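PDB 5AH5: leucine--tRNA ligase from Agrobacterium radiobacter, which probably attaches leucine to its cognate tRNA(Leu) in an ATP-dependent reaction that releases AMP and diphosphate. Local coordinates for residues G253-I257 and R316-Y320; G459-S463 and D483-M487. One frame throughout, in Å; residues are numbered along the deposited sequence.

Contact 1 (G253-I257 and R316-Y320)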
loop_
_atom_site.group_PDB
_atom_site.type_symbol
_atom_site.label_atom_id
_atom_site.label_comp_id
_atom_site.label_asym_id
_atom_site.label_seq_id
_atom_site.Cartn_x
_atom_site.Cartn_y
_atom_site.Cartn_z
ATOM N N GLY B 253 33.937 26.542 20.559
ATOM C CA GLY B 253 34.705 26.504 19.326
ATOM C C GLY B 253 34.114 27.240 18.134
ATOM O O GLY B 253 34.733 27.228 17.072
ATOM N N CYS B 254 32.945 27.878 18.269
ATOM C CA CYS B 254 32.289 28.499 17.107
ATOM C C CYS B 254 32.934 29.826 16.710
ATOM O O CYS B 254 32.924 30.786 17.479
ATOM C CB CYS B 254 30.758 28.635 17.295
ATOM S SG CYS B 254 30.105 29.922 18.394
ATOM N N THR B 255 33.530 29.850 15.518
ATOM C CA THR B 255 34.041 31.090 14.916
ATOM C C THR B 255 32.903 31.983 14.368
ATOM O O THR B 255 33.086 33.198 14.251
ATOM C CB THR B 255 35.092 30.813 13.792
ATOM O OG1 THR B 255 34.872 29.512 13.228
ATOM C CG2 THR B 255 36.543 30.896 14.325
ATOM N N PHE B 256 31.743 31.398 14.037
ATOM C CA PHE B 256 30.633 32.155 13.421
ATOM C C PHE B 256 29.226 31.532 13.571
ATOM O O PHE B 256 29.044 30.479 14.190
ATOM C CB PHE B 256 30.953 32.487 11.937
ATOM C CG PHE B 256 30.992 31.296 11.019
ATOM C CD1 PHE B 256 32.183 30.610 10.796
ATOM C CD2 PHE B 256 29.850 30.882 10.344
ATOM C CE1 PHE B 256 32.230 29.518 9.937
ATOM C CE2 PHE B 256 29.887 29.791 9.487
ATOM C CZ PHE B 256 31.079 29.108 9.284
ATOM N N ILE B 257 28.240 32.262 13.047
ATOM C CA ILE B 257 26.865 31.809 12.854
ATOM C C ILE B 257 26.521 32.066 11.389
ATOM O O ILE B 257 26.990 33.047 10.809
ATOM C CB ILE B 257 25.890 32.599 13.763
ATOM C CG1 ILE B 257 26.232 32.391 15.248
ATOM C CG2 ILE B 257 24.434 32.228 13.501
ATOM C CD1 ILE B 257 26.113 30.967 15.761
ATOM N N ARG B 316 31.294 37.917 21.656
ATOM C CA ARG B 316 30.677 38.263 20.354
ATOM C C ARG B 316 31.198 37.477 19.137
ATOM O O ARG B 316 32.389 37.162 19.046
ATOM C CB ARG B 316 30.826 39.762 20.077
ATOM C CG ARG B 316 30.302 40.670 21.183
ATOM C CD ARG B 316 30.162 42.101 20.686
ATOM N NE ARG B 316 30.526 43.087 21.707
ATOM C CZ ARG B 316 30.909 44.346 21.471
ATOM N NH1 ARG B 316 30.991 44.833 20.230
ATOM N NH2 ARG B 316 31.223 45.137 22.495
ATOM N N VAL B 317 30.283 37.216 18.193
ATOM C CA VAL B 317 30.490 36.286 17.065
ATOM C C VAL B 317 29.901 36.878 15.757
ATOM O O VAL B 317 28.852 37.541 15.803
ATOM C CB VAL B 317 29.803 34.919 17.347
ATOM C CG1 VAL B 317 30.381 33.834 16.458
ATOM C CG2 VAL B 317 29.913 34.510 18.820
ATOM N N PRO B 318 30.562 36.647 14.591
ATOM C CA PRO B 318 30.029 37.173 13.317
ATOM C C PRO B 318 28.801 36.421 12.759
ATOM O O PRO B 318 28.736 35.196 12.862
ATOM C CB PRO B 318 31.228 37.046 12.356
ATOM C CG PRO B 318 32.094 35.980 12.938
ATOM C CD PRO B 318 31.929 36.106 14.425
ATOM N N LEU B 319 27.853 37.156 12.166
ATOM C CA LEU B 319 26.645 36.575 11.545
ATOM C C LEU B 319 26.706 36.672 10.015
ATOM O O LEU B 319 27.143 37.678 9.462
ATOM C CB LEU B 319 25.378 37.270 12.074
ATOM C CG LEU B 319 23.989 36.750 11.652
ATOM C CD1 LEU B 319 23.777 35.308 12.078
ATOM C CD2 LEU B 319 22.875 37.616 12.232
ATOM N N TYR B 320 26.253 35.611 9.346
ATOM C CA TYR B 320 26.283 35.475 7.882
ATOM C C TYR B 320 24.927 34.942 7.357
ATOM O O TYR B 320 24.013 34.635 8.139
ATOM C CB TYR B 320 27.420 34.518 7.472
ATOM C CG TYR B 320 28.829 35.115 7.464
ATOM C CD1 TYR B 320 29.522 35.376 8.662
ATOM C CD2 TYR B 320 29.491 35.380 6.249
ATOM C CE1 TYR B 320 30.812 35.906 8.644
ATOM C CE2 TYR B 320 30.781 35.904 6.223
ATOM C CZ TYR B 320 31.435 36.166 7.420
ATOM O OH TYR B 320 32.708 36.680 7.393
#

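Contact 2 (G459-S463 and D483-M487)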
loop_
_atom_site.group_PDB
_atom_site.type_symbol
_atom_site.label_atom_id
_atom_site.label_comp_id
_atom_site.label_asym_id
_atom_site.label_seq_id
_atom_site.Cartn_x
_atom_site.Cartn_y
_atom_site.Cartn_z
ATOM N N GLY B 459 -4.076 33.650 -12.395
ATOM C CA GLY B 459 -4.379 32.877 -11.198
ATOM C C GLY B 459 -4.780 31.433 -11.449
ATOM O O GLY B 459 -4.484 30.832 -12.500
ATOM N N SER B 460 -5.494 30.888 -10.481
ATOM C CA SER B 460 -5.968 29.496 -10.593
ATOM C C SER B 460 -7.114 29.411 -11.595
ATOM O O SER B 460 -7.794 30.384 -11.792
ATOM C CB SER B 460 -6.501 29.016 -9.250
ATOM O OG SER B 460 -7.866 29.429 -9.123
ATOM N N PRO B 461 -7.394 28.214 -12.146
ATOM C CA PRO B 461 -8.485 28.118 -13.107
ATOM C C PRO B 461 -9.856 28.551 -12.535
ATOM O O PRO B 461 -10.650 29.161 -13.277
ATOM C CB PRO B 461 -8.479 26.652 -13.505
ATOM C CG PRO B 461 -7.077 26.186 -13.286
ATOM C CD PRO B 461 -6.506 27.024 -12.186
ATOM N N LEU B 462 -10.129 28.267 -11.258
ATOM C CA LEU B 462 -11.470 28.625 -10.731
ATOM C C LEU B 462 -11.587 30.114 -10.532
ATOM O O LEU B 462 -12.655 30.643 -10.695
ATOM C CB LEU B 462 -11.802 27.925 -9.428
ATOM C CG LEU B 462 -12.082 26.427 -9.566
ATOM C CD1 LEU B 462 -12.019 25.756 -8.191
ATOM C CD2 LEU B 462 -13.410 26.225 -10.249
ATOM N N SER B 463 -10.481 30.768 -10.151
ATOM C CA SER B 463 -10.429 32.193 -9.974
ATOM C C SER B 463 -10.854 33.013 -11.205
ATOM O O SER B 463 -11.169 34.144 -11.060
ATOM C CB SER B 463 -9.016 32.657 -9.548
ATOM O OG SER B 463 -8.229 32.790 -10.702
ATOM N N ASP B 483 -12.922 30.236 -2.060
ATOM C CA ASP B 483 -11.529 29.859 -2.201
ATOM C C ASP B 483 -11.298 29.449 -3.652
ATOM O O ASP B 483 -12.082 28.687 -4.179
ATOM C CB ASP B 483 -11.169 28.712 -1.247
ATOM C CG ASP B 483 -9.672 28.530 -1.145
ATOM O OD1 ASP B 483 -9.042 28.029 -2.096
ATOM O OD2 ASP B 483 -9.114 29.006 -0.147
ATOM N N PRO B 484 -10.255 30.000 -4.318
ATOM C CA PRO B 484 -10.023 29.659 -5.721
ATOM C C PRO B 484 -9.340 28.277 -5.996
ATOM O O PRO B 484 -9.163 27.919 -7.182
ATOM C CB PRO B 484 -9.112 30.791 -6.182
ATOM C CG PRO B 484 -8.282 31.125 -4.955
ATOM C CD PRO B 484 -9.208 30.913 -3.799
ATOM N N ASP B 485 -8.967 27.549 -4.941
ATOM C CA ASP B 485 -8.128 26.315 -5.054
ATOM C C ASP B 485 -8.916 25.066 -4.705
ATOM O O ASP B 485 -10.003 25.152 -4.059
ATOM C CB ASP B 485 -6.896 26.416 -4.161
ATOM C CG ASP B 485 -5.916 27.497 -4.635
ATOM O OD1 ASP B 485 -6.038 27.924 -5.808
ATOM O OD2 ASP B 485 -5.030 27.909 -3.858
ATOM N N THR B 486 -8.382 23.923 -5.171
ATOM C CA THR B 486 -8.985 22.630 -4.965
ATOM C C THR B 486 -8.102 21.737 -4.086
ATOM O O THR B 486 -6.908 22.028 -3.836
ATOM C CB THR B 486 -9.397 21.976 -6.261
ATOM O OG1 THR B 486 -8.274 21.773 -7.136
ATOM C CG2 THR B 486 -10.469 22.794 -6.940
ATOM N N MET B 487 -8.682 20.661 -3.606
ATOM C CA MET B 487 -7.933 19.757 -2.760
ATOM C C MET B 487 -7.089 18.793 -3.604
ATOM O O MET B 487 -7.523 18.220 -4.601
ATOM C CB MET B 487 -8.885 18.988 -1.841
ATOM C CG MET B 487 -9.686 19.878 -0.914
ATOM S SD MET B 487 -10.644 18.926 0.258
ATOM C CE MET B 487 -12.049 20.004 0.642
HETATM O O HOH W 1 -8.635 26.207 -9.425
#

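Contact 1 (G253-I257 and R316-Y320)
I257 and L319 lie on the same face of a sheet, and their branched side chains meet at a slant. The CG2 methyl of I257 presses on CD1 of L319 at 3.5 Å, closer than is usual for two methyl carbons. CG2 points toward its partner because it stands opposite the backbone N of I257, while CG1 lies beside that N; the I257 side chain also touches V308 of strand 301-310. Beta-branched isoleucine suits a strand, and leucine branches one carbon farther out, so that CD1 can reach the I257 branch.

V317 works differently. Its CG1, set opposite its own backbone N (chi1 -161°), drops onto the backbone of the other segment, 3.5 Å from CA of F256. The ring of P318 stands next to it: its CD lies 3.1 Å from O of T255, and its CG packs 3.8 Å from CB of F256. The F256 ring itself turns away from P318 to meet F347. Y320 places its CB 3.7 Å from O of I257, which lies at the edge of the phenol ring, near its plane; the same ring also meets F303 and F347.

The backbone fixes this register. N of I257 donates to O of P318 at 3.0 Å, with an N-H...O angle of 160° and the donor almost in line with the carbonyl, whereas the bond from N of Y320 to O of I257 is bent and weak. One residue thus bonds to the neighbours on both sides of L319, the signature of a parallel beta bridge. It starts the pairing of strand 257-259 with strand 315-322, whose other edge is bonded to strand 301-310, within the mixed sheet of the leucyl-tRNA synthetase editing domain.

Contact 2 (G459-S463 and D483-M487)
S460 and L462 take opposite faces of the flat peptide carbonyl of P484, and a water sits close to its plane. Over one face, OG of S460 donates to O of P484 at 2.8 Å while standing 41° out of that plane, so it does not use a lone pair squarely. Over the other, CB of L462 lies in van der Waals contact, 3.5 Å from O of P484. The water donates to the same oxygen and accepts from N of L462, so this carbonyl is gripped by a hydroxyl and a water together. The carboxylate of D485 brings OD1 to within 3.6 Å of CB of S460, while its OD2 is held by Q420.

The pyrrolidine ring of P484 offers CB to S463, 3.8 Å from CB of that serine, and also touches M469. Farther along, the side chains of L462 and T486 cross at about a right angle, CD1 to CG2 at 3.6 Å; the OG1 of threonine is spent on O of R421, leaving its methyl for the leucine.

Serine is apt at 460 because its small hydroxyl can serve two partners. OG of S460, tucked between its own N and carbonyl carbon, also accepts from N of S463 at 3.1 Å. The hydroxyl OG of S463 in turn donates to O of S460. This is an ST motif at S460, followed by residues with helical backbone angles; across from it, OD1 of D483 accepts from N of D485, an Asx turn just before strand 486-487.

In the fold
The two contacts belong to separate parts of the enzyme, with centres about 45 Å apart and no shared element. Contact 1 is peripheral and partly buried, about 47 Å from the chain's centre, in the editing domain; it joins the loop that runs into strand 257-259 to strand 315-322, so backbone bonds set the register and aliphatic and aromatic side chains fill in. Contact 2, the more buried, lies in the class I synthetase part of the chain and ties a loop to the run leading into strand 486-487. Its segments fall near the zinc-binding cysteines in sequence, though not at the metal. There, a side-chain hydroxyl and a water do what backbone pairing does in contact 1.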